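Local coordinates for protein phytochrome Response Regulator RcpA (PDB 1K68) that probably relays light signals from a cyanobacterial phytochrome, acting as a dimeric CheY-like response regulator switched by phosphorylation, at residues A23-T26 with V27-V31; I100-S103 with Y104-V108; Q120-Q123 with I124-I128. All blocks are in the same frame, centred on the assembly; numbering follows the deposited sequence.

Interaction 1. Residues A23-T26 with V27-V31; sequences ANST and VPHEV
Ser25 and His29 meet at the inner side of a tight bend, with the carbonyl of Val27 between them. Ser25 OG lies 2.8 Å from Val27 O, and the carbonyl of Leu22 in helix 12-23 is a second partner close to the same hydroxyl. The same hydroxyl oxygen sits obliquely to the imidazole, with Ser25 OG 3.4 Å from His29 CD2, while Val27 C stands 4.0 Å above the centre of one ring face. Val27 CG2 comes within 3.2 Å of Thr26 O. The bend joins helix 12-23 to strand 30-34, the outermost strand on one side of the parallel sheet within this chain, which has the receiver fold, and sits at the surface. The imidazole is turned back over the bend because His29 CG stands anti to its own carbonyl carbon (chi1 -53°). This puts Val27 O 2.9 Å from His29 NE2, yet at too poor an angle for a hydrogen bond; NE2 is instead bonded to Glu129 of helix 118-135. An alanine at His29 is likely to leave the Glu129 carboxylate without this mate and to uncover the Val27 carbonyl group. Farther out, the imidazole also touches Leu133 of that helix and Ile5 of strand 4-8, while Ser25 packs on Glu129.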
# COMPACT_ATOMS: atom_id res chain seq x y z
N ALA A 23 4.11 4.71 8.09
CA ALA A 23 2.96 4.84 8.97
C ALA A 23 2.99 3.79 10.08
O ALA A 23 2.40 4.00 11.14
CB ALA A 23 1.66 4.72 8.17
N ASN A 24 3.67 2.68 9.83
CA ASN A 24 3.76 1.62 10.82
C ASN A 24 4.98 1.76 11.70
O ASN A 24 5.55 0.77 12.17
CB ASN A 24 3.76 0.25 10.14
CG ASN A 24 2.44 -0.08 9.49
OD1 ASN A 24 1.39 -0.04 10.14
ND2 ASN A 24 2.47 -0.41 8.20
N SER A 25 5.39 3.00 11.94
CA SER A 25 6.55 3.29 12.77
C SER A 25 6.15 3.21 14.25
O SER A 25 4.97 3.31 14.58
CB SER A 25 7.09 4.68 12.45
OG SER A 25 6.07 5.66 12.52
N THR A 26 7.14 3.03 15.12
CA THR A 26 6.88 2.95 16.55
C THR A 26 6.64 4.34 17.14
O THR A 26 6.23 4.48 18.29
CB THR A 26 8.07 2.30 17.29
OG1 THR A 26 9.21 3.15 17.19
CG2 THR A 26 8.39 0.94 16.69
N VAL A 27 6.90 5.36 16.33
CA VAL A 27 6.71 6.74 16.74
C VAL A 27 6.15 7.52 15.56
O VAL A 27 6.77 7.57 14.50
CB VAL A 27 8.04 7.40 17.16
CG1 VAL A 27 7.79 8.83 17.60
CG2 VAL A 27 8.69 6.60 18.27
N PRO A 28 4.96 8.12 15.72
CA PRO A 28 4.32 8.90 14.65
C PRO A 28 5.22 9.97 14.03
O PRO A 28 5.93 10.68 14.74
CB PRO A 28 3.10 9.50 15.34
CG PRO A 28 2.75 8.45 16.35
CD PRO A 28 4.10 8.09 16.92
N HIS A 29 5.19 10.07 12.70
CA HIS A 29 5.99 11.05 11.98
C HIS A 29 5.08 11.80 11.02
O HIS A 29 3.95 11.38 10.77
CB HIS A 29 7.08 10.37 11.15
CG HIS A 29 7.95 9.44 11.93
ND1 HIS A 29 8.67 9.83 13.03
CD2 HIS A 29 8.23 8.12 11.74
CE1 HIS A 29 9.35 8.80 13.50
NE2 HIS A 29 9.11 7.75 12.73
N GLU A 30 5.58 12.89 10.47
CA GLU A 30 4.80 13.65 9.49
C GLU A 30 5.46 13.44 8.14
O GLU A 30 6.65 13.69 7.98
CB GLU A 30 4.78 15.14 9.83
CG GLU A 30 4.26 15.98 8.69
CD GLU A 30 4.22 17.46 9.02
OE1 GLU A 30 5.23 18.00 9.52
OE2 GLU A 30 3.17 18.08 8.76
N VAL A 31 4.69 12.97 7.17
CA VAL A 31 5.23 12.74 5.84
C VAL A 31 4.64 13.68 4.82
O VAL A 31 3.43 13.67 4.57
CB VAL A 31 4.96 11.29 5.38
CG1 VAL A 31 5.68 11.02 4.07
CG2 VAL A 31 5.40 10.31 6.46

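Interaction 2. Residues I100-S103 with Y104-V108; sequences IFHS and YDLHV
From Ile100, Phe101 and His102 the backbone carbonyls accept i to i+4 bonds from Tyr104, Asp105 and Leu106, after which helix 97-105 ends in a Schellman motif: Val108 N reaches back to Ser103 O at 3.0 Å, His107 N bonds to Tyr104 O at 2.9 Å, and His107 takes a positive phi of 82°. Leu106 CD1 lies over one face of the His102 imidazole, 3.8 Å from the ring centroid, a CH-pi contact set toward the rim of the ring. It is possible because His102 CG is anti to the backbone N (chi1 -165°), which carries the ring along the helix toward its end. One residue round, Phe101 and Asp105 run side by side, their ring and carboxylate planes only 22° apart, with Phe101 CE2 4.1 Å from Asp105 CG. Tyr104 lies alongside Ile100: the edge of its ring receives the carbonyl, Ile100 O to Tyr104 CD1 being 3.3 Å, and Ile100 CG2 rests nearby. Where the chain turns out of the helix, Val108 CG1 covers part of one face of the Tyr104 ring and approaches Ser103 CB at 4.0 Å. The buried Ser103 hydroxyl is satisfied by the carbonyl of Asp99. Within the beta-alpha-beta unit of strand 88-92, helix 97-105 and strand 110-113, Tyr104 OH bonds to the backbone N of Tyr111, Val108 packs on Val88 and Val90, and Ser103, Leu106 and Val108 lean on Leu74 of helix 70-79.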
# COMPACT_ATOMS: atom_id res chain seq x y z
N ILE A 100 25.09 5.86 -8.81
CA ILE A 100 25.59 5.54 -7.49
C ILE A 100 26.82 6.38 -7.15
O ILE A 100 26.88 7.03 -6.11
CB ILE A 100 25.94 4.04 -7.39
CG1 ILE A 100 24.65 3.21 -7.53
CG2 ILE A 100 26.63 3.76 -6.08
CD1 ILE A 100 24.88 1.71 -7.67
N PHE A 101 27.80 6.36 -8.04
CA PHE A 101 29.02 7.11 -7.84
C PHE A 101 28.74 8.60 -7.72
O PHE A 101 29.22 9.26 -6.80
CB PHE A 101 29.99 6.89 -9.00
CG PHE A 101 31.29 7.64 -8.86
CD1 PHE A 101 32.40 7.04 -8.29
CD2 PHE A 101 31.39 8.97 -9.25
CE1 PHE A 101 33.60 7.74 -8.11
CE2 PHE A 101 32.57 9.69 -9.08
CZ PHE A 101 33.68 9.07 -8.51
N HIS A 102 27.98 9.14 -8.65
CA HIS A 102 27.70 10.57 -8.63
C HIS A 102 26.97 10.99 -7.36
O HIS A 102 27.30 12.01 -6.76
CB HIS A 102 26.89 10.96 -9.87
CG HIS A 102 26.86 12.44 -10.13
ND1 HIS A 102 28.00 13.21 -10.18
CD2 HIS A 102 25.82 13.27 -10.39
CE1 HIS A 102 27.67 14.46 -10.46
NE2 HIS A 102 26.36 14.53 -10.59
N SER A 103 25.98 10.21 -6.94
CA SER A 103 25.23 10.56 -5.74
C SER A 103 26.13 10.65 -4.51
O SER A 103 26.04 11.60 -3.73
CB SER A 103 24.11 9.54 -5.50
OG SER A 103 23.14 9.60 -6.53
N TYR A 104 27.01 9.68 -4.33
CA TYR A 104 27.87 9.75 -3.16
C TYR A 104 28.87 10.89 -3.31
O TYR A 104 29.19 11.57 -2.34
CB TYR A 104 28.59 8.42 -2.92
CG TYR A 104 27.73 7.41 -2.19
CD1 TYR A 104 27.13 6.34 -2.86
CD2 TYR A 104 27.49 7.55 -0.81
CE1 TYR A 104 26.30 5.44 -2.18
CE2 TYR A 104 26.66 6.65 -0.13
CZ TYR A 104 26.08 5.60 -0.82
OH TYR A 104 25.28 4.71 -0.15
N ASP A 105 29.32 11.12 -4.54
CA ASP A 105 30.28 12.18 -4.79
C ASP A 105 29.66 13.55 -4.49
O ASP A 105 30.37 14.47 -4.09
CB ASP A 105 30.75 12.12 -6.24
CG ASP A 105 32.10 12.77 -6.43
OD1 ASP A 105 33.07 12.31 -5.80
OD2 ASP A 105 32.18 13.74 -7.22
N LEU A 106 28.35 13.67 -4.66
CA LEU A 106 27.64 14.93 -4.39
C LEU A 106 27.30 15.07 -2.90
O LEU A 106 26.66 16.04 -2.49
CB LEU A 106 26.36 15.01 -5.21
CG LEU A 106 26.47 15.19 -6.73
CD1 LEU A 106 25.09 15.04 -7.34
CD2 LEU A 106 27.05 16.57 -7.05
N HIS A 107 27.72 14.08 -2.12
CA HIS A 107 27.50 14.03 -0.67
C HIS A 107 26.15 13.52 -0.20
O HIS A 107 25.69 13.90 0.87
CB HIS A 107 27.77 15.39 -0.02
CG HIS A 107 29.22 15.74 0.06
ND1 HIS A 107 30.12 14.99 0.81
CD2 HIS A 107 29.95 16.72 -0.53
CE1 HIS A 107 31.33 15.50 0.66
NE2 HIS A 107 31.25 16.55 -0.15
N VAL A 108 25.51 12.66 -0.98
CA VAL A 108 24.24 12.08 -0.53
C VAL A 108 24.64 11.33 0.74
O VAL A 108 25.77 10.83 0.85
CB VAL A 108 23.64 11.10 -1.58
CG1 VAL A 108 24.37 9.73 -1.52
CG2 VAL A 108 22.15 10.93 -1.34

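Interaction 3. Residues Q120-Q123 with I124-I128; sequences QLFQ and IVKGI
The ammonium of Lys126, whose aliphatic chain runs beside the Phe122 ring, is gripped by two backbone carbonyls, those of Ala21 in the last turn of helix 12-23 and Asn24 just beyond it. Bends at chi2 and chi3 fold the lysine chain on its way there, and its first methylenes stay close to the preceding turn: Lys126 CG is 3.2 Å from Phe122 O and 4.1 Å from Phe122 CE2. The two side chains point the same way, the lysine approaching the ring obliquely. Phe122 O is also the acceptor for Lys126 N at 3.1 Å, one of four consecutive i to i+4 bonds here. The shortest of them joins Ile124 N to Gln120 O at 2.8 Å, with the donor in the carbonyl plane; the straightest, from Val125 N to Leu121 O, closes at 162°. Gln123, bent at its second torsion (chi2 -55°), brings NE2 to the edge of the Phe122 ring, in its plane. On the side facing the protein, Leu121 CD1 meets Val125 CG2 loosely at 4.5 Å, while Val125 CG2 lies 3.4 Å from Leu121 O. These side chains belong to helix 118-135, the last helix of the receiver domain: Leu121 and Val125 pack against helix 12-23, and Ile124 and Ile128 against Ile112 of strand 110-113. Phe122 reaches further, touching Pro81 of the second subunit, so this turn also takes part in the homodimer. The chemistry is thus divided by face, apolar where helix and sheet are covered and amide-bearing at the exposed Gln120 and Gln123; at the boundary, a lysine whose methylenes line an aromatic ring probably helps to balance, with its positive charge, the negative end of the neighbouring helix dipole.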
# COMPACT_ATOMS: atom_id res chain seq x y z
N GLN A 120 9.91 -6.79 0.24
CA GLN A 120 11.31 -6.47 0.55
C GLN A 120 11.46 -4.96 0.65
O GLN A 120 12.06 -4.44 1.59
CB GLN A 120 12.24 -7.02 -0.54
CG GLN A 120 12.74 -8.43 -0.29
CD GLN A 120 13.61 -8.95 -1.43
OE1 GLN A 120 14.46 -8.23 -1.95
NE2 GLN A 120 13.39 -10.20 -1.81
N LEU A 121 10.91 -4.26 -0.33
CA LEU A 121 10.98 -2.80 -0.35
C LEU A 121 10.31 -2.26 0.90
O LEU A 121 10.81 -1.32 1.53
CB LEU A 121 10.29 -2.25 -1.60
CG LEU A 121 10.15 -0.74 -1.72
CD1 LEU A 121 11.52 -0.06 -1.71
CD2 LEU A 121 9.42 -0.43 -3.01
N PHE A 122 9.18 -2.85 1.27
CA PHE A 122 8.47 -2.41 2.46
C PHE A 122 9.41 -2.53 3.66
O PHE A 122 9.49 -1.63 4.49
CB PHE A 122 7.23 -3.28 2.69
CG PHE A 122 6.29 -2.74 3.75
CD1 PHE A 122 5.30 -1.83 3.41
CD2 PHE A 122 6.41 -3.15 5.07
CE1 PHE A 122 4.42 -1.33 4.37
CE2 PHE A 122 5.54 -2.66 6.05
CZ PHE A 122 4.55 -1.75 5.70
N GLN A 123 10.14 -3.64 3.74
CA GLN A 123 11.06 -3.84 4.86
C GLN A 123 12.26 -2.89 4.78
O GLN A 123 12.83 -2.53 5.80
CB GLN A 123 11.52 -5.29 4.91
CG GLN A 123 10.40 -6.26 5.32
CD GLN A 123 9.75 -5.87 6.64
OE1 GLN A 123 10.44 -5.67 7.65
NE2 GLN A 123 8.42 -5.77 6.65
N ILE A 124 12.62 -2.49 3.57
CA ILE A 124 13.73 -1.56 3.41
C ILE A 124 13.31 -0.20 3.96
O ILE A 124 14.07 0.45 4.68
CB ILE A 124 14.12 -1.43 1.93
CG1 ILE A 124 15.05 -2.57 1.54
CG2 ILE A 124 14.77 -0.08 1.67
CD1 ILE A 124 15.51 -2.54 0.11
N VAL A 125 12.10 0.23 3.63
CA VAL A 125 11.64 1.52 4.13
C VAL A 125 11.60 1.49 5.65
O VAL A 125 11.92 2.47 6.31
CB VAL A 125 10.25 1.89 3.58
CG1 VAL A 125 9.77 3.20 4.19
CG2 VAL A 125 10.32 2.00 2.06
N LYS A 126 11.21 0.34 6.21
CA LYS A 126 11.15 0.19 7.66
C LYS A 126 12.56 0.33 8.22
O LYS A 126 12.75 0.88 9.30
CB LYS A 126 10.57 -1.18 8.05
CG LYS A 126 9.12 -1.39 7.63
CD LYS A 126 8.20 -0.35 8.25
CE LYS A 126 8.09 -0.50 9.76
NZ LYS A 126 7.18 0.54 10.35
N GLY A 127 13.54 -0.19 7.50
CA GLY A 127 14.91 -0.09 7.97
C GLY A 127 15.36 1.36 7.93
O GLY A 127 16.08 1.83 8.81
N ILE A 128 14.94 2.08 6.90
CA ILE A 128 15.30 3.48 6.77
C ILE A 128 14.74 4.26 7.96
O ILE A 128 15.46 5.01 8.61
CB ILE A 128 14.74 4.07 5.46
CG1 ILE A 128 15.48 3.46 4.27
CG2 ILE A 128 14.89 5.59 5.45
CD1 ILE A 128 14.89 3.83 2.94

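Overall arrangement
Interactions 1 and 3 are neighbours, their centres 13 Å apart, and they meet where the loop after helix 12-23 lies against helix 118-135, with Phe122 packing on the Asn24 amide. Interaction 2 lies on the opposite side of the chain's centre from interaction 1 and touches neither of the others, its nearest atoms about 11 Å from interaction 3. Interaction 1 is a surface bend whose side chains meet through polar groups; the other two are partly buried helical turns with largely apolar inner faces. Interaction 2 terminates its helix, whereas interaction 3 lies within one and alone reaches the second subunit.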